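Local coordinates for plasmid Partition par B protein (Enterobacteria phage P1, PDB 1ZX4) that recognises the plasmid's cis-acting partition sites by binding DNA and thereby controls plasmid partitioning, at residues 43-47 and 66-70; 54-58 and 115-119; 134-140 and 151-155. One frame throughout, in Å; residues are numbered along the deposited sequence.

Interaction 1. Residues 43-47 and 66-70; sequences RALQA and FSDYK. With nucleotides of chain B; nucleotides of chain A.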
loop_
_atom_site.group_PDB
_atom_site.type_symbol
_atom_site.label_atom_id
_atom_site.label_comp_id
_atom_site.label_asym_id
_atom_site.label_seq_id
_atom_site.Cartn_x
_atom_site.Cartn_y
_atom_site.Cartn_z
ATOM N N ARG C 43 -7.365 16.520 39.155
ATOM C CA ARG C 43 -7.363 17.210 37.873
ATOM C C ARG C 43 -5.970 17.280 37.229
ATOM O O ARG C 43 -5.795 16.877 36.075
ATOM C CB ARG C 43 -7.956 18.616 38.079
ATOM C CG ARG C 43 -9.471 18.649 38.484
ATOM C CD ARG C 43 -9.912 20.050 39.042
ATOM N NE ARG C 43 -11.309 20.123 39.500
ATOM C CZ ARG C 43 -11.759 20.953 40.460
ATOM N NH1 ARG C 43 -10.958 21.824 41.108
ATOM N NH2 ARG C 43 -13.033 20.884 40.815
ATOM N N ALA C 44 -4.974 17.769 37.959
ATOM C CA ALA C 44 -3.630 17.857 37.401
ATOM C C ALA C 44 -3.096 16.508 36.872
ATOM O O ALA C 44 -2.408 16.474 35.840
ATOM C CB ALA C 44 -2.688 18.427 38.428
ATOM N N LEU C 45 -3.386 15.404 37.580
ATOM C CA LEU C 45 -2.950 14.071 37.139
ATOM C C LEU C 45 -3.922 13.630 36.048
ATOM O O LEU C 45 -3.517 13.168 34.968
ATOM C CB LEU C 45 -2.954 13.066 38.297
ATOM C CG LEU C 45 -2.022 13.380 39.471
ATOM C CD1 LEU C 45 -2.515 12.580 40.650
ATOM C CD2 LEU C 45 -0.557 13.062 39.186
ATOM N N GLN C 46 -5.213 13.805 36.313
ATOM C CA GLN C 46 -6.218 13.434 35.328
ATOM C C GLN C 46 -5.772 13.949 33.965
ATOM O O GLN C 46 -5.864 13.231 32.974
ATOM C CB GLN C 46 -7.565 14.029 35.693
ATOM C CG GLN C 46 -8.717 13.234 35.155
ATOM C CD GLN C 46 -9.981 13.447 35.990
ATOM O OE1 GLN C 46 -9.913 13.495 37.222
ATOM N NE2 GLN C 46 -11.137 13.562 35.326
ATOM N N ALA C 47 -5.269 15.184 33.929
ATOM C CA ALA C 47 -4.793 15.795 32.693
ATOM C C ALA C 47 -3.457 15.226 32.268
ATOM O O ALA C 47 -3.265 14.915 31.100
ATOM C CB ALA C 47 -4.663 17.288 32.865
ATOM N N PHE C 66 -8.811 21.552 30.567
ATOM C CA PHE C 66 -8.860 20.270 31.250
ATOM C C PHE C 66 -10.040 19.417 30.797
ATOM O O PHE C 66 -9.851 18.304 30.334
ATOM C CB PHE C 66 -8.882 20.514 32.769
ATOM C CG PHE C 66 -9.344 19.342 33.570
ATOM C CD1 PHE C 66 -10.699 19.127 33.772
ATOM C CD2 PHE C 66 -8.432 18.435 34.100
ATOM C CE1 PHE C 66 -11.156 18.029 34.489
ATOM C CE2 PHE C 66 -8.877 17.323 34.827
ATOM C CZ PHE C 66 -10.248 17.124 35.021
ATOM N N SER C 67 -11.259 19.936 30.897
ATOM C CA SER C 67 -12.447 19.174 30.495
ATOM C C SER C 67 -12.235 18.539 29.128
ATOM O O SER C 67 -12.748 17.453 28.829
ATOM C CB SER C 67 -13.695 20.062 30.478
ATOM O OG SER C 67 -14.803 19.395 31.082
ATOM N N ASP C 68 -11.401 19.208 28.341
ATOM C CA ASP C 68 -11.105 18.762 26.991
ATOM C C ASP C 68 -10.269 17.533 27.190
ATOM O O ASP C 68 -10.594 16.446 26.722
ATOM C CB ASP C 68 -10.328 19.850 26.247
ATOM C CG ASP C 68 -11.107 21.143 26.142
ATOM O OD1 ASP C 68 -12.343 21.025 25.959
ATOM O OD2 ASP C 68 -10.497 22.245 26.227
ATOM N N TYR C 69 -9.196 17.725 27.946
ATOM C CA TYR C 69 -8.282 16.641 28.295
ATOM C C TYR C 69 -9.079 15.441 28.806
ATOM O O TYR C 69 -8.875 14.312 28.380
ATOM C CB TYR C 69 -7.346 17.062 29.412
ATOM C CG TYR C 69 -6.163 17.892 29.021
ATOM C CD1 TYR C 69 -5.053 17.316 28.435
ATOM C CD2 TYR C 69 -6.105 19.234 29.344
ATOM C CE1 TYR C 69 -3.887 18.055 28.194
ATOM C CE2 TYR C 69 -4.951 19.990 29.101
ATOM C CZ TYR C 69 -3.833 19.391 28.531
ATOM O OH TYR C 69 -2.649 20.103 28.347
ATOM N N LYS C 70 -9.974 15.696 29.750
ATOM C CA LYS C 70 -10.820 14.660 30.311
ATOM C C LYS C 70 -11.462 13.827 29.194
ATOM O O LYS C 70 -11.569 12.608 29.326
ATOM C CB LYS C 70 -11.917 15.291 31.158
ATOM C CG LYS C 70 -12.463 14.377 32.240
ATOM C CD LYS C 70 -13.924 14.710 32.581
ATOM C CE LYS C 70 -14.159 16.205 32.850
ATOM N NZ LYS C 70 -15.604 16.500 33.110
ATOM P P DG B 18 -7.918 25.105 44.205
ATOM O OP1 DG B 18 -6.521 25.501 44.502
ATOM O OP2 DG B 18 -8.192 23.850 43.466
ATOM O "O5'" DG B 18 -8.709 25.119 45.563
ATOM C "C5'" DG B 18 -8.847 26.331 46.266
ATOM C "C4'" DG B 18 -10.098 26.283 47.098
ATOM O "O4'" DG B 18 -11.220 26.043 46.218
ATOM C "C3'" DG B 18 -10.088 25.134 48.087
ATOM O "O3'" DG B 18 -10.625 25.574 49.314
ATOM C "C2'" DG B 18 -10.934 24.058 47.428
ATOM C "C1'" DG B 18 -11.890 24.848 46.561
ATOM N N9 DG B 18 -12.237 24.200 45.309
ATOM C C8 DG B 18 -11.377 23.589 44.433
ATOM N N7 DG B 18 -11.984 23.088 43.386
ATOM C C5 DG B 18 -13.324 23.400 43.588
ATOM C C6 DG B 18 -14.463 23.135 42.774
ATOM O O6 DG B 18 -14.498 22.537 41.699
ATOM N N1 DG B 18 -15.641 23.653 43.333
ATOM C C2 DG B 18 -15.697 24.343 44.530
ATOM N N2 DG B 18 -16.905 24.794 44.905
ATOM N N3 DG B 18 -14.635 24.583 45.304
ATOM C C4 DG B 18 -13.493 24.089 44.771
ATOM P P DT B 17 -7.458 25.549 38.373
ATOM O OP1 DT B 17 -5.994 25.562 38.104
ATOM O OP2 DT B 17 -8.208 24.256 38.390
ATOM O "O5'" DT B 17 -7.754 26.297 39.734
ATOM C "C5'" DT B 17 -8.958 27.038 39.834
ATOM C "C4'" DT B 17 -9.332 27.227 41.277
ATOM O "O4'" DT B 17 -10.770 27.365 41.321
ATOM C "C3'" DT B 17 -9.014 25.970 42.058
ATOM O "O3'" DT B 17 -8.663 26.240 43.386
ATOM C "C2'" DT B 17 -10.297 25.175 42.025
ATOM C "C1'" DT B 17 -11.374 26.233 41.914
ATOM N N1 DT B 17 -12.477 25.796 41.035
ATOM C C2 DT B 17 -13.727 26.242 41.348
ATOM O O2 DT B 17 -13.936 26.990 42.278
ATOM N N3 DT B 17 -14.731 25.780 40.539
ATOM C C4 DT B 17 -14.601 24.927 39.465
ATOM O O4 DT B 17 -15.601 24.609 38.813
ATOM C C5 DT B 17 -13.242 24.483 39.189
ATOM C C7 DT B 17 -13.009 23.524 38.063
ATOM C C6 DT B 17 -12.257 24.951 39.967
ATOM P P DT A 7 -20.486 15.107 38.227
ATOM O OP1 DT A 7 -21.805 14.520 37.841
ATOM O OP2 DT A 7 -19.658 15.815 37.207
ATOM O "O5'" DT A 7 -20.759 16.057 39.468
ATOM C "C5'" DT A 7 -21.359 15.516 40.630
ATOM C "C4'" DT A 7 -21.812 16.625 41.542
ATOM O "O4'" DT A 7 -20.669 17.203 42.222
ATOM C "C3'" DT A 7 -22.511 17.767 40.809
ATOM O "O3'" DT A 7 -23.640 18.195 41.589
ATOM C "C2'" DT A 7 -21.419 18.821 40.684
ATOM C "C1'" DT A 7 -20.568 18.590 41.931
ATOM N N1 DT A 7 -19.121 18.924 41.809
ATOM C C2 DT A 7 -18.551 19.668 42.828
ATOM O O2 DT A 7 -19.197 20.135 43.749
ATOM N N3 DT A 7 -17.188 19.859 42.713
ATOM C C4 DT A 7 -16.364 19.418 41.684
ATOM O O4 DT A 7 -15.145 19.616 41.731
ATOM C C5 DT A 7 -17.037 18.718 40.615
ATOM C C7 DT A 7 -16.229 18.285 39.433
ATOM C C6 DT A 7 -18.361 18.494 40.733
#
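Ala47 and Tyr69, with CA atoms 5.7 Å apart, are the closest backbone positions where helical segments 43-47 and 66-70 cross at 52°, their axes 9.5 Å apart at closest approach. The Phe66 ring fills the crossing: Arg43 CG lies over one face, 4.2 Å from the ring centroid and 27° off its normal, while Gln46 CB comes to the ring edge. Further along, Ala47 CB sits above a face of the Tyr69 ring, offset toward the rim. With CG anti to its carbonyl carbon (chi1 -66°) and an extended chain to NE, Arg43 passes Phe66 and reaches the major-groove edge of the bases. There its NH1 donates to N7 of DG18 of chain B (2.8 Å); the NH2 approach to O6 of the same base is modelled too short to be trusted in detail. The methyl C7 of DT17 of chain B lies 3.7 Å above the guanidinium plane, over its centre. Gln46 NE2 runs beside Lys70 CG and is hydrogen-bonded to a phosphate. Segment 43-47 belongs to the helix-turn-helix motif; Leu17 and Ile10 of helix 10-22 pack against it, and Asp68 of helix 66-78 touches Lys112 and Leu116 of helix 108-126.

Interaction 2. Residues 54-58 and 115-119; sequences LVALF and ILRLI
Phe58 meets Ile115 through one face of its ring: the methyl CG2 stands 3.4 Å above the ring plane, offset toward the rim, and 3.8 Å from the centroid, which meets the criteria of a CH-pi contact. The two side chains run antiparallel past one another, and the neighbouring Leu116 CB touches the same ring at CE2 (4.0 Å). Ile119 comes one helical turn after Ile115 and uses both of its branches. Its CG1 lies anti to the carbonyl carbon (chi1 -65°) and the chain continues extended to CD1, which arrives obliquely at Phe58 CZ. The other branch, CG2, packs on Leu54 CD2 at 3.6 Å.

Local backbone bonds are consistent with these positions. The bond from Leu57 N to Leu54 O (2.6 Å) accompanies the turn of the chain that brings Leu54 and Phe58 to the same helix; in segment 115-119 the bond from Ile119 N to Ile115 O (3.1 Å) fits the placing of the two isoleucines on one side of helix 108-126. A second layer supports both halves. Leu72 of helix 66-78 touches Leu54 and Phe58, whereas Ile97 and Ile100 of helix 83-102 lie against Ile115 and Ile93 lies against Ile119.

The two segments bury 256 Å² between them, and the side chains that meet are all hydrocarbon, so the short helix 52-55 and its following turn are joined to helix 108-126 by burial and fit of apolar groups, without polar bonds to fix the register.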
loop_
_atom_site.group_PDB
_atom_site.type_symbol
_atom_site.label_atom_id
_atom_site.label_comp_id
_atom_site.label_asym_id
_atom_site.label_seq_id
_atom_site.Cartn_x
_atom_site.Cartn_y
_atom_site.Cartn_z
ATOM N N LEU C 54 -2.703 12.283 21.095
ATOM C CA LEU C 54 -3.743 13.255 20.806
ATOM C C LEU C 54 -3.275 14.648 21.235
ATOM O O LEU C 54 -3.274 15.584 20.438
ATOM C CB LEU C 54 -5.027 12.864 21.536
ATOM C CG LEU C 54 -5.602 11.535 21.052
ATOM C CD1 LEU C 54 -6.852 11.181 21.838
ATOM C CD2 LEU C 54 -5.928 11.643 19.589
ATOM N N VAL C 55 -2.865 14.780 22.491
ATOM C CA VAL C 55 -2.403 16.070 22.986
ATOM C C VAL C 55 -1.512 16.740 21.949
ATOM O O VAL C 55 -1.610 17.950 21.720
ATOM C CB VAL C 55 -1.588 15.933 24.314
ATOM C CG1 VAL C 55 -1.036 17.295 24.738
ATOM C CG2 VAL C 55 -2.468 15.361 25.414
ATOM N N ALA C 56 -0.667 15.937 21.307
ATOM C CA ALA C 56 0.278 16.453 20.324
ATOM C C ALA C 56 -0.307 16.969 19.002
ATOM O O ALA C 56 0.414 17.510 18.169
ATOM C CB ALA C 56 1.349 15.401 20.058
ATOM N N LEU C 57 -1.605 16.822 18.803
ATOM C CA LEU C 57 -2.200 17.305 17.573
ATOM C C LEU C 57 -2.392 18.809 17.667
ATOM O O LEU C 57 -2.145 19.532 16.708
ATOM C CB LEU C 57 -3.543 16.617 17.342
ATOM C CG LEU C 57 -3.484 15.097 17.148
ATOM C CD1 LEU C 57 -4.771 14.434 17.623
ATOM C CD2 LEU C 57 -3.248 14.795 15.691
ATOM N N PHE C 58 -2.798 19.281 18.841
ATOM C CA PHE C 58 -3.062 20.703 19.044
ATOM C C PHE C 58 -1.874 21.665 18.980
ATOM O O PHE C 58 -0.756 21.330 19.389
ATOM C CB PHE C 58 -3.806 20.891 20.359
ATOM C CG PHE C 58 -4.988 19.999 20.489
ATOM C CD1 PHE C 58 -4.829 18.673 20.868
ATOM C CD2 PHE C 58 -6.265 20.470 20.183
ATOM C CE1 PHE C 58 -5.923 17.821 20.940
ATOM C CE2 PHE C 58 -7.376 19.629 20.248
ATOM C CZ PHE C 58 -7.205 18.301 20.628
ATOM N N ILE C 115 -10.262 21.164 16.158
ATOM C CA ILE C 115 -9.376 19.999 16.174
ATOM C C ILE C 115 -9.912 18.840 17.012
ATOM O O ILE C 115 -9.814 17.669 16.620
ATOM C CB ILE C 115 -7.955 20.378 16.703
ATOM C CG1 ILE C 115 -7.285 21.373 15.753
ATOM C CG2 ILE C 115 -7.077 19.124 16.844
ATOM C CD1 ILE C 115 -8.202 21.960 14.703
ATOM N N LEU C 116 -10.463 19.173 18.173
ATOM C CA LEU C 116 -11.031 18.178 19.064
ATOM C C LEU C 116 -12.332 17.629 18.474
ATOM O O LEU C 116 -12.663 16.459 18.671
ATOM C CB LEU C 116 -11.307 18.779 20.448
ATOM C CG LEU C 116 -11.995 17.826 21.442
ATOM C CD1 LEU C 116 -11.042 16.721 21.832
ATOM C CD2 LEU C 116 -12.455 18.575 22.682
ATOM N N ARG C 117 -13.076 18.468 17.762
ATOM C CA ARG C 117 -14.325 18.024 17.158
ATOM C C ARG C 117 -14.027 16.779 16.336
ATOM O O ARG C 117 -14.762 15.783 16.378
ATOM C CB ARG C 117 -14.878 19.125 16.252
ATOM C CG ARG C 117 -16.253 19.637 16.650
ATOM C CD ARG C 117 -16.406 21.063 16.167
ATOM N NE ARG C 117 -17.770 21.569 16.269
ATOM C CZ ARG C 117 -18.094 22.856 16.159
ATOM N NH1 ARG C 117 -17.155 23.771 15.952
ATOM N NH2 ARG C 117 -19.363 23.231 16.239
ATOM N N LEU C 118 -12.918 16.840 15.606
ATOM C CA LEU C 118 -12.479 15.742 14.745
ATOM C C LEU C 118 -12.007 14.557 15.567
ATOM O O LEU C 118 -12.457 13.431 15.390
ATOM C CB LEU C 118 -11.309 16.199 13.883
ATOM C CG LEU C 118 -11.686 17.118 12.732
ATOM C CD1 LEU C 118 -10.508 18.031 12.409
ATOM C CD2 LEU C 118 -12.127 16.280 11.523
ATOM N N ILE C 119 -11.079 14.819 16.471
ATOM C CA ILE C 119 -10.540 13.761 17.307
ATOM C C ILE C 119 -11.647 12.897 17.899
ATOM O O ILE C 119 -11.475 11.691 18.093
ATOM C CB ILE C 119 -9.634 14.376 18.407
ATOM C CG1 ILE C 119 -8.447 15.002 17.677
ATOM C CG2 ILE C 119 -9.154 13.316 19.424
ATOM C CD1 ILE C 119 -7.490 15.814 18.516
#

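Interaction 3. Residues 134-140 and 151-155; sequences KSVVTEL and RKRVK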
loop_
_atom_site.group_PDB
_atom_site.type_symbol
_atom_site.label_atom_id
_atom_site.label_comp_id
_atom_site.label_asym_id
_atom_site.label_seq_id
_atom_site.Cartn_x
_atom_site.Cartn_y
_atom_site.Cartn_z
ATOM N N LYS C 134 -16.307 -3.753 10.424
ATOM C CA LYS C 134 -16.465 -3.427 9.010
ATOM C C LYS C 134 -15.094 -2.925 8.548
ATOM O O LYS C 134 -14.355 -2.306 9.321
ATOM C CB LYS C 134 -17.522 -2.326 8.825
ATOM C CG LYS C 134 -18.928 -2.701 9.287
ATOM C CD LYS C 134 -19.539 -3.789 8.399
ATOM C CE LYS C 134 -20.951 -4.175 8.853
ATOM N NZ LYS C 134 -21.554 -5.257 8.017
ATOM N N SER C 135 -14.738 -3.200 7.300
ATOM C CA SER C 135 -13.448 -2.770 6.798
ATOM C C SER C 135 -13.330 -1.269 6.889
ATOM O O SER C 135 -14.228 -0.554 6.459
ATOM C CB SER C 135 -13.273 -3.197 5.354
ATOM O OG SER C 135 -12.006 -2.787 4.881
ATOM N N VAL C 136 -12.220 -0.798 7.444
ATOM C CA VAL C 136 -11.997 0.628 7.599
ATOM C C VAL C 136 -10.812 1.038 6.782
ATOM O O VAL C 136 -9.742 0.451 6.930
ATOM C CB VAL C 136 -11.674 1.010 9.036
ATOM C CG1 VAL C 136 -11.666 2.527 9.174
ATOM C CG2 VAL C 136 -12.667 0.373 9.978
ATOM N N VAL C 137 -10.993 2.055 5.943
ATOM C CA VAL C 137 -9.910 2.544 5.094
ATOM C C VAL C 137 -9.584 3.996 5.353
ATOM O O VAL C 137 -10.462 4.796 5.629
ATOM C CB VAL C 137 -10.247 2.425 3.613
ATOM C CG1 VAL C 137 -10.462 0.981 3.238
ATOM C CG2 VAL C 137 -11.469 3.230 3.320
ATOM N N THR C 138 -8.305 4.318 5.248
ATOM C CA THR C 138 -7.809 5.665 5.454
ATOM C C THR C 138 -6.916 5.916 4.255
ATOM O O THR C 138 -6.028 5.116 3.953
ATOM C CB THR C 138 -6.961 5.738 6.703
ATOM O OG1 THR C 138 -5.806 4.911 6.526
ATOM C CG2 THR C 138 -7.733 5.220 7.885
ATOM N N GLU C 139 -7.163 7.018 3.559
ATOM C CA GLU C 139 -6.379 7.333 2.382
ATOM C C GLU C 139 -5.047 7.921 2.827
ATOM O O GLU C 139 -5.017 8.989 3.418
ATOM C CB GLU C 139 -7.163 8.292 1.456
ATOM C CG GLU C 139 -7.316 7.740 0.013
ATOM C CD GLU C 139 -8.209 8.584 -0.903
ATOM O OE1 GLU C 139 -9.428 8.639 -0.640
ATOM O OE2 GLU C 139 -7.700 9.187 -1.885
ATOM N N LEU C 140 -3.964 7.191 2.560
ATOM C CA LEU C 140 -2.613 7.595 2.919
ATOM C C LEU C 140 -2.191 8.933 2.333
ATOM O O LEU C 140 -1.529 9.717 3.001
ATOM C CB LEU C 140 -1.616 6.523 2.495
ATOM C CG LEU C 140 -1.463 5.306 3.414
ATOM C CD1 LEU C 140 -2.813 4.769 3.762
ATOM C CD2 LEU C 140 -0.644 4.217 2.738
ATOM N N ARG C 151 -3.860 4.231 -0.111
ATOM C CA ARG C 151 -4.654 4.059 1.093
ATOM C C ARG C 151 -4.426 2.718 1.770
ATOM O O ARG C 151 -3.832 1.793 1.193
ATOM C CB ARG C 151 -6.126 4.253 0.791
ATOM C CG ARG C 151 -6.631 3.450 -0.388
ATOM C CD ARG C 151 -7.992 3.987 -0.826
ATOM N NE ARG C 151 -8.429 3.552 -2.157
ATOM C CZ ARG C 151 -8.585 2.282 -2.519
ATOM N NH1 ARG C 151 -8.339 1.290 -1.665
ATOM N NH2 ARG C 151 -9.011 2.010 -3.739
ATOM N N LYS C 152 -4.904 2.649 3.010
ATOM C CA LYS C 152 -4.754 1.468 3.827
ATOM C C LYS C 152 -6.147 1.092 4.224
ATOM O O LYS C 152 -7.032 1.958 4.353
ATOM C CB LYS C 152 -3.874 1.766 5.048
ATOM C CG LYS C 152 -3.762 0.590 5.971
ATOM C CD LYS C 152 -3.179 1.056 7.294
ATOM C CE LYS C 152 -3.167 -0.023 8.384
ATOM N NZ LYS C 152 -2.892 0.491 9.766
ATOM N N ARG C 153 -6.352 -0.211 4.348
ATOM C CA ARG C 153 -7.629 -0.769 4.699
ATOM C C ARG C 153 -7.449 -1.844 5.733
ATOM O O ARG C 153 -6.857 -2.873 5.439
ATOM C CB ARG C 153 -8.288 -1.318 3.449
ATOM C CG ARG C 153 -9.065 -2.649 3.579
ATOM C CD ARG C 153 -9.657 -2.931 2.226
ATOM N NE ARG C 153 -10.517 -1.826 1.787
ATOM C CZ ARG C 153 -10.842 -1.606 0.520
ATOM N NH1 ARG C 153 -10.361 -2.411 -0.417
ATOM N NH2 ARG C 153 -11.672 -0.621 0.187
ATOM N N VAL C 154 -7.961 -1.604 6.946
ATOM C CA VAL C 154 -7.890 -2.580 8.037
ATOM C C VAL C 154 -9.314 -3.025 8.280
ATOM O O VAL C 154 -10.175 -2.218 8.594
ATOM C CB VAL C 154 -7.349 -1.977 9.346
ATOM C CG1 VAL C 154 -7.212 -3.053 10.398
ATOM C CG2 VAL C 154 -6.014 -1.323 9.110
ATOM N N LYS C 155 -9.544 -4.315 8.107
ATOM C CA LYS C 155 -10.861 -4.912 8.294
ATOM C C LYS C 155 -10.598 -6.109 9.168
ATOM O O LYS C 155 -10.585 -7.252 8.712
ATOM C CB LYS C 155 -11.467 -5.354 6.960
ATOM C CG LYS C 155 -10.551 -6.269 6.126
ATOM C CD LYS C 155 -11.155 -6.694 4.768
ATOM C CE LYS C 155 -10.232 -7.651 3.953
ATOM N NZ LYS C 155 -10.883 -8.217 2.708
#
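Val136 pairs with Val154 at one end of an antiparallel beta hairpin, strands 136-141 and 149-154; the axes of its segments 136-139 and 151-154 run 165° apart and approach to 4.5 Å. The tight part is the backbone. Two hydrogen-bonded pairs, Val136 with Val154 and Thr138 with Lys152, supply four bonds, among them Thr138 N to Lys152 O (2.8 Å) and Lys152 N to Thr138 O (2.9 Å). Leu140 adds apolar cover where the strand turns its corner, its CD1 lying 3.4 Å from Lys152 CB. Val136, Thr138, Lys152 and Val154 share one face of the sheet, and there Lys152 NZ forms a salt bridge with Asp175 of the second subunit while Gln171 of that subunit packs on Val154.

The other face is more exposed, and its arginines find their polar partners outside the two segments. Val137 and Arg153 lie side by side, with the bent arginine bringing NE past Val137 CG1. Glu139 and Arg151 are neighbours, but OE1 and NE stay 5.4 Å apart; Arg151 and Arg153 instead both make salt bridges to Glu162 on strand 158-164, the third strand of the sheet. At the 135-155 end, the bonds from Val136 N to Val154 O and from Val154 N to Val136 O are each 2.7 Å long.

From the N terminus, this chain, the C-terminal part of ParB, lays down segment 43-47 in the helix-turn-helix motif and then 54-58 before helix 66-78 arrives and closes interaction 1 across an 18-residue loop. Interaction 2 opens inside that loop and closes only at 115-119, after 56 residues, so the two contacts cross along the chain. They also touch in space, Tyr69 CE1 packing on Val55 CG2 at 4.1 Å, and so tie the DNA-contacting helix, through helix 66-78, to helix 108-126. Interaction 3 follows in series as a local hairpin. Its centre is about 31 Å from that of interaction 1, on the opposite side of the chain's centre; there one face of the hairpin meets the second subunit.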